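Local coordinates for protein beta-fructofuranosidase (Arthrobacter, PDB 3WPU) that is a beta-fructofuranosidase of the levansucrase/invertase family, a carbohydrate-active enzyme built as a five-bladed beta-propeller, at residues A[425-430]-A[485-490]; A[119-124]-A[481-486]. One frame throughout, in Å; residues are numbered along the deposited sequence.

Contact 1 of 2, residues A[425-430]-A[485-490]; sequences VMPGGL and PANKHL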
loop_
_atom_site.group_PDB
_atom_site.type_symbol
_atom_site.label_atom_id
_atom_site.label_comp_id
_atom_site.label_asym_id
_atom_site.label_seq_id
_atom_site.Cartn_x
_atom_site.Cartn_y
_atom_site.Cartn_z
ATOM N N VAL A 425 -0.932 -1.248 5.828
ATOM C CA VAL A 425 -1.070 -1.909 7.122
ATOM C C VAL A 425 0.318 -2.131 7.738
ATOM O O VAL A 425 1.185 -2.757 7.129
ATOM C CB VAL A 425 -1.809 -3.268 6.992
ATOM C CG1 VAL A 425 -2.103 -3.823 8.368
ATOM C CG2 VAL A 425 -3.098 -3.092 6.181
ATOM N N MET A 426 0.481 -1.599 8.944
ATOM C CA MET A 426 1.726 -1.557 9.678
ATOM C C MET A 426 1.665 -2.570 10.805
ATOM O O MET A 426 0.597 -3.091 11.137
ATOM C CB MET A 426 1.915 -0.154 10.261
ATOM C CG MET A 426 1.838 0.904 9.189
ATOM S SD MET A 426 2.271 2.590 9.683
ATOM C CE MET A 426 0.913 2.955 10.804
ATOM N N PRO A 427 2.813 -2.826 11.439
ATOM C CA PRO A 427 2.813 -3.783 12.539
ATOM C C PRO A 427 1.792 -3.442 13.632
ATOM O O PRO A 427 1.531 -2.251 13.926
ATOM C CB PRO A 427 4.252 -3.705 13.049
ATOM C CG PRO A 427 5.035 -3.347 11.825
ATOM C CD PRO A 427 4.164 -2.308 11.160
ATOM N N GLY A 428 1.157 -4.494 14.155
ATOM C CA GLY A 428 0.112 -4.356 15.158
ATOM C C GLY A 428 -1.229 -3.889 14.618
ATOM O O GLY A 428 -2.101 -3.491 15.384
ATOM N N GLY A 429 -1.401 -3.951 13.304
ATOM C CA GLY A 429 -2.665 -3.613 12.683
ATOM C C GLY A 429 -2.932 -2.142 12.602
ATOM O O GLY A 429 -4.066 -1.766 12.328
ATOM N N LEU A 430 -1.892 -1.313 12.766
ATOM C CA LEU A 430 -2.074 0.130 12.531
ATOM C C LEU A 430 -2.145 0.402 11.018
ATOM O O LEU A 430 -1.494 -0.242 10.215
ATOM C CB LEU A 430 -0.972 0.948 13.181
ATOM C CG LEU A 430 -0.816 0.856 14.702
ATOM C CD1 LEU A 430 0.230 1.865 15.182
ATOM C CD2 LEU A 430 -2.150 1.090 15.424
ATOM N N PRO A 485 4.906 4.860 12.852
ATOM C CA PRO A 485 5.906 4.654 13.889
ATOM C C PRO A 485 6.891 3.532 13.589
ATOM O O PRO A 485 6.519 2.486 13.037
ATOM C CB PRO A 485 5.047 4.285 15.114
ATOM C CG PRO A 485 3.838 3.668 14.554
ATOM C CD PRO A 485 3.589 4.317 13.229
ATOM N N ALA A 486 8.133 3.717 14.019
ATOM C CA ALA A 486 9.164 2.682 13.889
ATOM C C ALA A 486 9.092 1.765 15.103
ATOM O O ALA A 486 8.994 2.250 16.229
ATOM C CB ALA A 486 10.535 3.321 13.787
ATOM N N ASN A 487 9.134 0.452 14.876
ATOM C CA ASN A 487 9.246 -0.513 15.974
ATOM C C ASN A 487 10.630 -1.151 16.047
ATOM O O ASN A 487 10.911 -1.916 16.968
ATOM C CB ASN A 487 8.150 -1.589 15.884
ATOM C CG ASN A 487 8.242 -2.408 14.623
ATOM O OD1 ASN A 487 8.175 -1.868 13.512
ATOM N ND2 ASN A 487 8.391 -3.719 14.772
ATOM N N LYS A 488 11.503 -0.808 15.108
ATOM C CA LYS A 488 12.908 -1.207 15.181
ATOM C C LYS A 488 13.756 0.033 14.961
ATOM O O LYS A 488 13.360 0.954 14.260
ATOM C CB LYS A 488 13.247 -2.265 14.142
ATOM C CG LYS A 488 12.476 -3.562 14.306
ATOM C CD LYS A 488 12.858 -4.335 15.557
ATOM C CE LYS A 488 12.179 -5.698 15.579
ATOM N NZ LYS A 488 12.351 -6.378 16.898
ATOM N N HIS A 489 14.921 0.049 15.582
ATOM C CA HIS A 489 15.788 1.219 15.576
ATOM C C HIS A 489 17.185 0.809 15.208
ATOM O O HIS A 489 17.839 0.073 15.950
ATOM C CB HIS A 489 15.750 1.869 16.953
ATOM C CG HIS A 489 14.357 2.092 17.423
ATOM N ND1 HIS A 489 13.591 3.159 16.990
ATOM C CD2 HIS A 489 13.545 1.322 18.182
ATOM C CE1 HIS A 489 12.385 3.063 17.523
ATOM N NE2 HIS A 489 12.330 1.955 18.240
ATOM N N LEU A 490 17.620 1.273 14.041
ATOM C CA LEU A 490 18.945 0.984 13.542
ATOM C C LEU A 490 19.911 2.021 14.088
ATOM O O LEU A 490 19.647 3.235 14.047
ATOM C CB LEU A 490 18.940 1.004 12.006
ATOM C CG LEU A 490 20.271 0.692 11.328
ATOM C CD1 LEU A 490 20.775 -0.688 11.720
ATOM C CD2 LEU A 490 20.143 0.783 9.816
#

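Contact 2 of 2, residues A[119-124]-A[481-486]; sequences FYRPAG and WADIPA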
loop_
_atom_site.group_PDB
_atom_site.type_symbol
_atom_site.label_atom_id
_atom_site.label_comp_id
_atom_site.label_asym_id
_atom_site.label_seq_id
_atom_site.Cartn_x
_atom_site.Cartn_y
_atom_site.Cartn_z
ATOM N N PHE A 119 10.387 12.242 4.124
ATOM C CA PHE A 119 10.187 13.035 5.333
ATOM C C PHE A 119 10.939 12.340 6.455
ATOM O O PHE A 119 11.210 11.133 6.377
ATOM C CB PHE A 119 8.710 13.133 5.717
ATOM C CG PHE A 119 7.825 13.906 4.757
ATOM C CD1 PHE A 119 7.497 15.225 5.033
ATOM C CD2 PHE A 119 7.274 13.306 3.640
ATOM C CE1 PHE A 119 6.645 15.936 4.196
ATOM C CE2 PHE A 119 6.418 14.007 2.797
ATOM C CZ PHE A 119 6.124 15.336 3.074
ATOM N N TYR A 120 11.271 13.087 7.504
ATOM C CA TYR A 120 11.884 12.517 8.697
ATOM C C TYR A 120 11.440 13.244 9.959
ATOM O O TYR A 120 10.967 14.409 9.909
ATOM C CB TYR A 120 13.399 12.506 8.566
ATOM C CG TYR A 120 14.024 13.859 8.347
ATOM C CD1 TYR A 120 14.419 14.642 9.421
ATOM C CD2 TYR A 120 14.256 14.334 7.053
ATOM C CE1 TYR A 120 15.011 15.879 9.216
ATOM C CE2 TYR A 120 14.829 15.572 6.843
ATOM C CZ TYR A 120 15.217 16.325 7.916
ATOM O OH TYR A 120 15.806 17.559 7.680
ATOM N N ARG A 121 11.532 12.548 11.082
ATOM C CA ARG A 121 11.207 13.135 12.380
ATOM C C ARG A 121 11.924 12.347 13.458
ATOM O O ARG A 121 12.309 11.201 13.229
ATOM C CB ARG A 121 9.695 13.156 12.627
ATOM C CG ARG A 121 9.081 11.795 12.896
ATOM C CD ARG A 121 7.566 11.857 13.049
ATOM N NE ARG A 121 7.026 10.514 13.286
ATOM C CZ ARG A 121 5.744 10.238 13.484
ATOM N NH1 ARG A 121 4.829 11.197 13.485
ATOM N NH2 ARG A 121 5.371 8.985 13.647
ATOM N N PRO A 122 12.095 12.947 14.637
ATOM C CA PRO A 122 12.758 12.229 15.725
ATOM C C PRO A 122 12.022 10.938 16.111
ATOM O O PRO A 122 10.792 10.904 16.218
ATOM C CB PRO A 122 12.708 13.230 16.882
ATOM C CG PRO A 122 12.600 14.566 16.216
ATOM C CD PRO A 122 11.703 14.305 15.038
ATOM N N ALA A 123 12.792 9.882 16.315
ATOM C CA ALA A 123 12.271 8.619 16.782
ATOM C C ALA A 123 11.883 8.678 18.275
ATOM O O ALA A 123 12.377 9.520 19.034
ATOM C CB ALA A 123 13.309 7.520 16.552
ATOM N N GLY A 124 10.983 7.790 18.672
ATOM C CA GLY A 124 10.712 7.518 20.094
ATOM C C GLY A 124 9.856 8.504 20.861
ATOM O O GLY A 124 9.903 8.527 22.099
ATOM N N TRP A 481 -2.169 12.136 13.572
ATOM C CA TRP A 481 -2.017 12.530 12.186
ATOM C C TRP A 481 -0.656 12.087 11.646
ATOM O O TRP A 481 0.384 12.384 12.227
ATOM C CB TRP A 481 -2.159 14.039 12.068
ATOM C CG TRP A 481 -3.498 14.530 12.485
ATOM C CD1 TRP A 481 -3.848 15.064 13.701
ATOM C CD2 TRP A 481 -4.678 14.547 11.682
ATOM N NE1 TRP A 481 -5.185 15.446 13.685
ATOM C CE2 TRP A 481 -5.715 15.121 12.458
ATOM C CE3 TRP A 481 -4.960 14.147 10.370
ATOM C CZ2 TRP A 481 -7.006 15.270 11.980
ATOM C CZ3 TRP A 481 -6.253 14.308 9.891
ATOM C CH2 TRP A 481 -7.261 14.868 10.693
ATOM N N ALA A 482 -0.667 11.366 10.522
ATOM C CA ALA A 482 0.550 10.982 9.811
ATOM C C ALA A 482 1.493 10.161 10.705
ATOM O O ALA A 482 2.715 10.209 10.578
ATOM C CB ALA A 482 1.242 12.210 9.226
ATOM N N ASP A 483 0.905 9.370 11.603
ATOM C CA ASP A 483 1.718 8.573 12.495
ATOM C C ASP A 483 2.157 7.276 11.803
ATOM O O ASP A 483 1.350 6.370 11.587
ATOM C CB ASP A 483 0.954 8.271 13.791
ATOM C CG ASP A 483 1.830 7.629 14.848
ATOM O OD1 ASP A 483 3.063 7.803 14.783
ATOM O OD2 ASP A 483 1.270 6.985 15.773
ATOM N N ILE A 484 3.447 7.190 11.489
ATOM C CA ILE A 484 4.039 6.010 10.885
ATOM C C ILE A 484 5.220 5.572 11.780
ATOM O O ILE A 484 6.377 5.934 11.546
ATOM C CB ILE A 484 4.463 6.300 9.436
ATOM C CG1 ILE A 484 3.221 6.678 8.619
ATOM C CG2 ILE A 484 5.179 5.080 8.854
ATOM C CD1 ILE A 484 3.446 6.899 7.144
ATOM N N PRO A 485 4.906 4.860 12.852
ATOM C CA PRO A 485 5.906 4.654 13.889
ATOM C C PRO A 485 6.891 3.532 13.589
ATOM O O PRO A 485 6.519 2.486 13.037
ATOM C CB PRO A 485 5.047 4.285 15.114
ATOM C CG PRO A 485 3.838 3.668 14.554
ATOM C CD PRO A 485 3.589 4.317 13.229
ATOM N N ALA A 486 8.133 3.717 14.019
ATOM C CA ALA A 486 9.164 2.682 13.889
ATOM C C ALA A 486 9.092 1.765 15.103
ATOM O O ALA A 486 8.994 2.250 16.229
ATOM C CB ALA A 486 10.535 3.321 13.787
HETATM O O HOH W 1 2.025 11.364 14.223
#

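Contact 1 of 2, residues A[425-430]-A[485-490]
The side-chain oxygen of N487 accepts a hydrogen bond from Q87 N, and the same OD1 lies 3.9 Å from P427 CG in packing contact. There the proline ring and the asparagine side chain cross at about a right angle. Placing CG between the backbone N and the carbonyl carbon (chi1 62°) brings the carboxamide to this spot, and ND2, bonded to N86 OD1, fixes its rotation from the other end. The rest of the contact is apolar and centres on CG and CD of the P485 ring. The M426 side chain crosses that of P485 at about a right angle, its chain bent at the last torsion (chi3 -67°); M426 CE lies 3.9 Å from P485 CD, and SD is slightly farther from the same carbon, at 4.2 Å. L430 reaches the adjoining ring atom with one branch, CD1 lying 4.1 Å from P485 CG. Both side chains spring from one tight connection between strands 423-425 and 430-434, a type II turn over P427 and G428 followed by a G1 beta bulge at G429. M426 N bonds to L430 O at 2.7 Å, while the bond from G429 N to M426 O, at 3.1 Å, is weak. The positive phi of G429 (76°) suits the bulge. The case illustrates a division of labour: the contact itself adds packing but no directional bond, and the directional bonds of N487 run to the 86-87 loop, whose Q87 also touches M426 and P427.

Contact 2 of 2, residues A[119-124]-A[481-486]
Two flat groups, the R121 guanidinium and the D483 carboxylate, meet with their planes 52° apart. D483 OD1 comes to the guanidinium edge and takes a salt-bridging hydrogen bond from R121 NH2, 2.8 Å long with an N-H...O angle of 149°; the donor arrives nearly in line with the C-O bond of the acid. Also at the edge, in plane, a water accepts from R121 NH1 at 2.9 Å and donates to W481 O at 2.8 Å, tying the arginine to the backbone of W481, two residues before D483. A482 O and I484 N lie obliquely to the group: the carbonyl, 3.7 Å from R121 NH1, is bonded instead to W136 NE1, and I484 N, itself a donor, merely packs near NH2. A chi1 of 72° leaves CG of R121 flanked by both backbone arms, and the straight chain beyond it carries the group across to the 481-486 loop. NE forms a second salt bridge, to E94 OE1, and NH1 also donates to G134 O, so all three nitrogens are held. In the fold, this buried arginine, salt-bridged to both D483 and E94, ties the loop before strand 488-493 to the large mixed sheet of the propeller: R121 extends from strand 115-122, antiparallel to 93-102 and 137-141, while I484 packs on strands 72-81 and 93-102.

Contacts 1 and 2 are successive stations along one run of chain: both include P485 and A486, and their centres lie about 10 Å apart. M426 of contact 1 also packs against the loop of contact 2, with CE 3.5 Å from D483 O and SD 3.9 Å from I484 CG2. Thus 481-490 passes from a charged, water-bridged attachment to an apolar one. Outside residues join the two: T453 OG1 bonds to D483 O and T453 touches M426, Q87 NE2 holds P485 O, and E94 pairs R121 with A486 N. The mixed sheet that holds strands 115-122 and 488-493 thus meets the hairpin of strands 423-425 and 430-434 at this shared segment.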